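Telomerase reverse transcriptase (Candida tropicalis MYA-3404, PDB 6ZD1) probably acts as the catalytic subunit of telomerase, a reverse transcriptase that extends chromosome ends by copying a template within its RNA component. Local coordinates at residues A531-H535 and E536-E540; L556-C560 and L561-V565. All blocks are in the same frame, centred on the assembly; numbering follows the deposited sequence.

Contact 1 of 2, residues A531-H535 and E536-E540; sequences AFVNH and EKTVE
Two overlapping type I turns, N534-K537 and H535-T538, bring the chain into the edge strand 539-541 of the antiparallel sheet in the reverse transcriptase palm; the sequence VNHEKT is consistent with motif D of these enzymes. In the first turn the amide N of K537 donates to N534 O at 3.1 Å, and in the second T538 N donates to H535 O at 3.0 Å. N534 is itself the centre of an inverse gamma turn that runs into the first of them. Its side chain, with CG anti to the backbone N (chi1 -167°), runs alongside that of K537, both pointing the same way, and N534 ND2 lies 3.3 Å from K537 CG. The aliphatic start of the lysine thus flanks the amide, whose ND2 also makes a weak hydrogen bond to D339 on the neighbouring strand 334-339. On the oxygen side of the amide, N534 OD1 approaches E536 CG at 3.4 Å, and the glutamate carboxylate is turned 61° from the amide plane. The imidazole of H535 sets one face over V533 O, which is offset toward the rim of the ring, while H535 CB lies 3.2 Å from E536 N. At the far end of the same ring, NE2 makes a weak hydrogen bond to I521 O, in the loop that follows helix 511-520. The T538 side chain packs on I336 and F338 of strand 334-339; T538 CB comes within 3.2 Å of H535 O, and T538 OG1 meets V533 CG1 at 4.0 Å.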
loop_
_atom_site.group_PDB
_atom_site.type_symbol
_atom_site.label_atom_id
_atom_site.label_comp_id
_atom_site.label_asym_id
_atom_site.label_seq_id
_atom_site.Cartn_x
_atom_site.Cartn_y
_atom_site.Cartn_z
ATOM N N ALA A 531 2.105 -0.529 25.518
ATOM C CA ALA A 531 1.960 0.837 25.036
ATOM C C ALA A 531 2.879 1.760 25.829
ATOM O O ALA A 531 2.772 1.842 27.057
ATOM C CB ALA A 531 0.508 1.295 25.154
ATOM N N PHE A 532 3.765 2.463 25.126
ATOM C CA PHE A 532 4.675 3.429 25.729
ATOM C C PHE A 532 4.445 4.780 25.069
ATOM O O PHE A 532 4.674 4.931 23.864
ATOM C CB PHE A 532 6.134 2.998 25.564
ATOM C CG PHE A 532 6.495 1.755 26.329
ATOM C CD1 PHE A 532 6.365 0.503 25.748
ATOM C CD2 PHE A 532 6.982 1.840 27.624
ATOM C CE1 PHE A 532 6.706 -0.640 26.447
ATOM C CE2 PHE A 532 7.324 0.697 28.328
ATOM C CZ PHE A 532 7.183 -0.540 27.742
ATOM N N VAL A 533 3.997 5.757 25.860
ATOM C CA VAL A 533 3.650 7.071 25.331
ATOM C C VAL A 533 4.902 7.784 24.841
ATOM O O VAL A 533 5.902 7.894 25.563
ATOM C CB VAL A 533 2.925 7.910 26.393
ATOM C CG1 VAL A 533 2.537 9.276 25.820
ATOM C CG2 VAL A 533 1.703 7.172 26.903
ATOM N N ASN A 534 4.842 8.295 23.614
ATOM C CA ASN A 534 5.921 9.095 23.042
ATOM C C ASN A 534 5.788 10.512 23.593
ATOM O O ASN A 534 5.163 11.383 22.988
ATOM C CB ASN A 534 5.851 9.064 21.521
ATOM C CG ASN A 534 7.104 9.596 20.870
ATOM O OD1 ASN A 534 8.071 9.946 21.549
ATOM N ND2 ASN A 534 7.100 9.652 19.545
ATOM N N HIS A 535 6.395 10.741 24.761
ATOM C CA HIS A 535 6.140 11.970 25.510
ATOM C C HIS A 535 6.617 13.206 24.759
ATOM O O HIS A 535 5.956 14.249 24.788
ATOM C CB HIS A 535 6.802 11.900 26.886
ATOM C CG HIS A 535 6.178 10.899 27.805
ATOM N ND1 HIS A 535 6.854 9.788 28.264
ATOM C CD2 HIS A 535 4.940 10.841 28.353
ATOM C CE1 HIS A 535 6.060 9.090 29.056
ATOM N NE2 HIS A 535 4.893 9.706 29.126
ATOM N N GLU A 536 7.763 13.116 24.083
ATOM C CA GLU A 536 8.281 14.283 23.380
ATOM C C GLU A 536 7.390 14.704 22.217
ATOM O O GLU A 536 7.491 15.848 21.760
ATOM C CB GLU A 536 9.699 14.013 22.875
ATOM C CG GLU A 536 9.790 12.886 21.860
ATOM C CD GLU A 536 11.198 12.690 21.337
ATOM O OE1 GLU A 536 12.048 13.578 21.566
ATOM O OE2 GLU A 536 11.456 11.647 20.697
ATOM N N LYS A 537 6.526 13.817 21.730
ATOM C CA LYS A 537 5.574 14.169 20.686
ATOM C C LYS A 537 4.207 14.569 21.231
ATOM O O LYS A 537 3.334 14.953 20.446
ATOM C CB LYS A 537 5.423 13.006 19.701
ATOM C CG LYS A 537 6.603 12.850 18.754
ATOM C CD LYS A 537 6.890 14.150 18.015
ATOM C CE LYS A 537 7.904 13.946 16.899
ATOM N NZ LYS A 537 9.191 13.393 17.401
ATOM N N THR A 538 4.003 14.490 22.544
ATOM C CA THR A 538 2.750 14.931 23.145
ATOM C C THR A 538 2.555 16.428 22.932
ATOM O O THR A 538 3.474 17.223 23.148
ATOM C CB THR A 538 2.747 14.592 24.638
ATOM O OG1 THR A 538 2.591 13.178 24.809
ATOM C CG2 THR A 538 1.626 15.309 25.357
ATOM N N VAL A 539 1.363 16.810 22.473
ATOM C CA VAL A 539 1.031 18.207 22.218
ATOM C C VAL A 539 -0.292 18.529 22.902
ATOM O O VAL A 539 -1.254 17.761 22.797
ATOM C CB VAL A 539 0.956 18.507 20.707
ATOM C CG1 VAL A 539 0.528 19.945 20.462
ATOM C CG2 VAL A 539 2.303 18.240 20.055
ATOM N N GLU A 540 -0.343 19.670 23.588
ATOM C CA GLU A 540 -1.535 20.079 24.318
ATOM C C GLU A 540 -1.798 21.554 24.071
ATOM O O GLU A 540 -0.899 22.383 24.236
ATOM C CB GLU A 540 -1.377 19.822 25.824
ATOM C CG GLU A 540 -2.627 20.115 26.641
ATOM C CD GLU A 540 -2.355 20.158 28.133
ATOM O OE1 GLU A 540 -3.040 20.929 28.843
ATOM O OE2 GLU A 540 -1.453 19.426 28.595
#

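Contact 2 of 2, residues L556-C560 and L561-V565; sequences LDINC and LTLDV
N559 and L561 lie side by side with their side chains pointing the same way, and T562 crosses the asparagine at an angle. Because CG of N559 is anti to its own nitrogen (chi1 -169°), the amide leans forward over the chain that follows, and OD1 accepts the backbone N-H of L561 at 2.8 Å, in the carbonyl plane. This closes an Asx turn. A second, weak bond from T562 N reaches the same OD1 at 3.4 Å, so one oxygen gathers two successive amides. T562 has its hydroxyl between its backbone N and carbonyl carbon, which puts OG1 3.7 Å from CG of N559. The Asx turn sits in the four-residue loop C560-L563 of a β-hairpin joining strands 556-559 and 565-567; the sequence FVGL, which runs into the first strand, and this hairpin are consistent with motif E, the primer grip of telomerase reverse transcriptases. The bond from N559 N to D564 O, at 2.9 Å, and a weak one from L563 N to N559 O, at 2.8 Å, together close the loop, with L563 in the left-handed helical conformation. D564 O also receives a CA-H contact from I558. I558 and V565 form an antiparallel non-hydrogen-bonded pair; the I558 and V565 side chains share the face turned to helix 309-326, with I558 CG1 4.3 Å from V565 CG2. L556 crosses V565 obliquely and sets CD1 3.8 Å from V565 CG1; it also touches V312 of the helix, as V565 does A313. The L563 side chain turns back so that CD2 lies a loose 4.5 Å from I558 CG2, and it rests on R320 and M335.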
loop_
_atom_site.group_PDB
_atom_site.type_symbol
_atom_site.label_atom_id
_atom_site.label_comp_id
_atom_site.label_asym_id
_atom_site.label_seq_id
_atom_site.Cartn_x
_atom_site.Cartn_y
_atom_site.Cartn_z
ATOM N N LEU A 556 -5.189 16.053 9.706
ATOM C CA LEU A 556 -6.203 17.059 9.993
ATOM C C LEU A 556 -5.597 18.262 10.700
ATOM O O LEU A 556 -4.742 18.118 11.578
ATOM C CB LEU A 556 -7.317 16.488 10.871
ATOM C CG LEU A 556 -8.002 15.215 10.393
ATOM C CD1 LEU A 556 -9.032 14.763 11.416
ATOM C CD2 LEU A 556 -8.644 15.441 9.038
ATOM N N ASP A 557 -6.067 19.446 10.322
ATOM C CA ASP A 557 -5.816 20.674 11.062
ATOM C C ASP A 557 -7.055 20.976 11.890
ATOM O O ASP A 557 -8.139 21.181 11.332
ATOM C CB ASP A 557 -5.505 21.839 10.123
ATOM C CG ASP A 557 -4.023 22.012 9.884
ATOM O OD1 ASP A 557 -3.235 21.219 10.442
ATOM O OD2 ASP A 557 -3.647 22.946 9.141
ATOM N N ILE A 558 -6.904 20.987 13.211
ATOM C CA ILE A 558 -8.029 21.142 14.126
ATOM C C ILE A 558 -7.846 22.434 14.910
ATOM O O ILE A 558 -6.839 22.606 15.610
ATOM C CB ILE A 558 -8.161 19.943 15.074
ATOM C CG1 ILE A 558 -8.316 18.650 14.272
ATOM C CG2 ILE A 558 -9.346 20.141 16.004
ATOM C CD1 ILE A 558 -8.304 17.399 15.122
ATOM N N ASN A 559 -8.818 23.337 14.795
ATOM C CA ASN A 559 -8.811 24.585 15.548
ATOM C C ASN A 559 -9.427 24.341 16.922
ATOM O O ASN A 559 -10.584 23.926 17.027
ATOM C CB ASN A 559 -9.569 25.680 14.797
ATOM C CG ASN A 559 -9.361 27.063 15.404
ATOM O OD1 ASN A 559 -9.525 27.260 16.608
ATOM N ND2 ASN A 559 -8.992 28.025 14.570
ATOM N N CYS A 560 -8.648 24.604 17.974
ATOM C CA CYS A 560 -9.092 24.355 19.341
ATOM C C CYS A 560 -10.231 25.271 19.763
ATOM O O CYS A 560 -10.988 24.922 20.674
ATOM C CB CYS A 560 -7.912 24.529 20.300
ATOM S SG CYS A 560 -8.259 24.138 22.024
ATOM N N LEU A 561 -10.369 26.427 19.123
ATOM C CA LEU A 561 -11.330 27.442 19.528
ATOM C C LEU A 561 -12.702 27.237 18.900
ATOM O O LEU A 561 -13.722 27.459 19.559
ATOM C CB LEU A 561 -10.801 28.828 19.167
ATOM C CG LEU A 561 -11.363 29.976 19.996
ATOM C CD1 LEU A 561 -11.052 29.755 21.466
ATOM C CD2 LEU A 561 -10.777 31.289 19.513
ATOM N N THR A 562 -12.747 26.850 17.626
ATOM C CA THR A 562 -14.002 26.670 16.914
ATOM C C THR A 562 -14.265 25.231 16.492
ATOM O O THR A 562 -15.336 24.955 15.936
ATOM C CB THR A 562 -14.036 27.569 15.673
ATOM O OG1 THR A 562 -12.977 27.196 14.784
ATOM C CG2 THR A 562 -13.859 29.027 16.070
ATOM N N LEU A 563 -13.329 24.311 16.740
ATOM C CA LEU A 563 -13.454 22.913 16.317
ATOM C C LEU A 563 -13.631 22.808 14.803
ATOM O O LEU A 563 -14.399 21.985 14.298
ATOM C CB LEU A 563 -14.580 22.188 17.063
ATOM C CG LEU A 563 -14.248 21.749 18.497
ATOM C CD1 LEU A 563 -15.305 20.796 19.035
ATOM C CD2 LEU A 563 -12.869 21.114 18.576
ATOM N N ASP A 564 -12.928 23.669 14.073
ATOM C CA ASP A 564 -12.821 23.540 12.627
ATOM C C ASP A 564 -11.838 22.421 12.292
ATOM O O ASP A 564 -10.744 22.361 12.858
ATOM C CB ASP A 564 -12.355 24.859 12.015
ATOM C CG ASP A 564 -12.306 24.817 10.503
ATOM O OD1 ASP A 564 -13.355 25.053 9.864
ATOM O OD2 ASP A 564 -11.219 24.548 9.950
ATOM N N VAL A 565 -12.231 21.533 11.383
ATOM C CA VAL A 565 -11.417 20.387 10.980
ATOM C C VAL A 565 -11.218 20.469 9.470
ATOM O O VAL A 565 -12.167 20.271 8.702
ATOM C CB VAL A 565 -12.072 19.056 11.371
ATOM C CG1 VAL A 565 -11.196 17.886 10.945
ATOM C CG2 VAL A 565 -12.350 19.005 12.866
#

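From the N terminus, the chain leaves helix 511-520 by a loop and turns at contact 1, which closes the short bend leading into strand 539-541. Some fifteen residues later, beyond strand 550-553, contact 2 closes the hairpin between strands 556-559 and 565-567. The two follow in series and neither nest nor cross; their centres lie 20 Å apart and their nearest atoms about 7 Å, without touching. What they share is strand 334-339: residues 534-539 lie along it, whereas the loop of 556-565 reaches M335 at its start. Contact 1 leads the chain into the edge of the four-stranded palm sheet, and contact 2 ties the three-stranded sheet to helix 309-326.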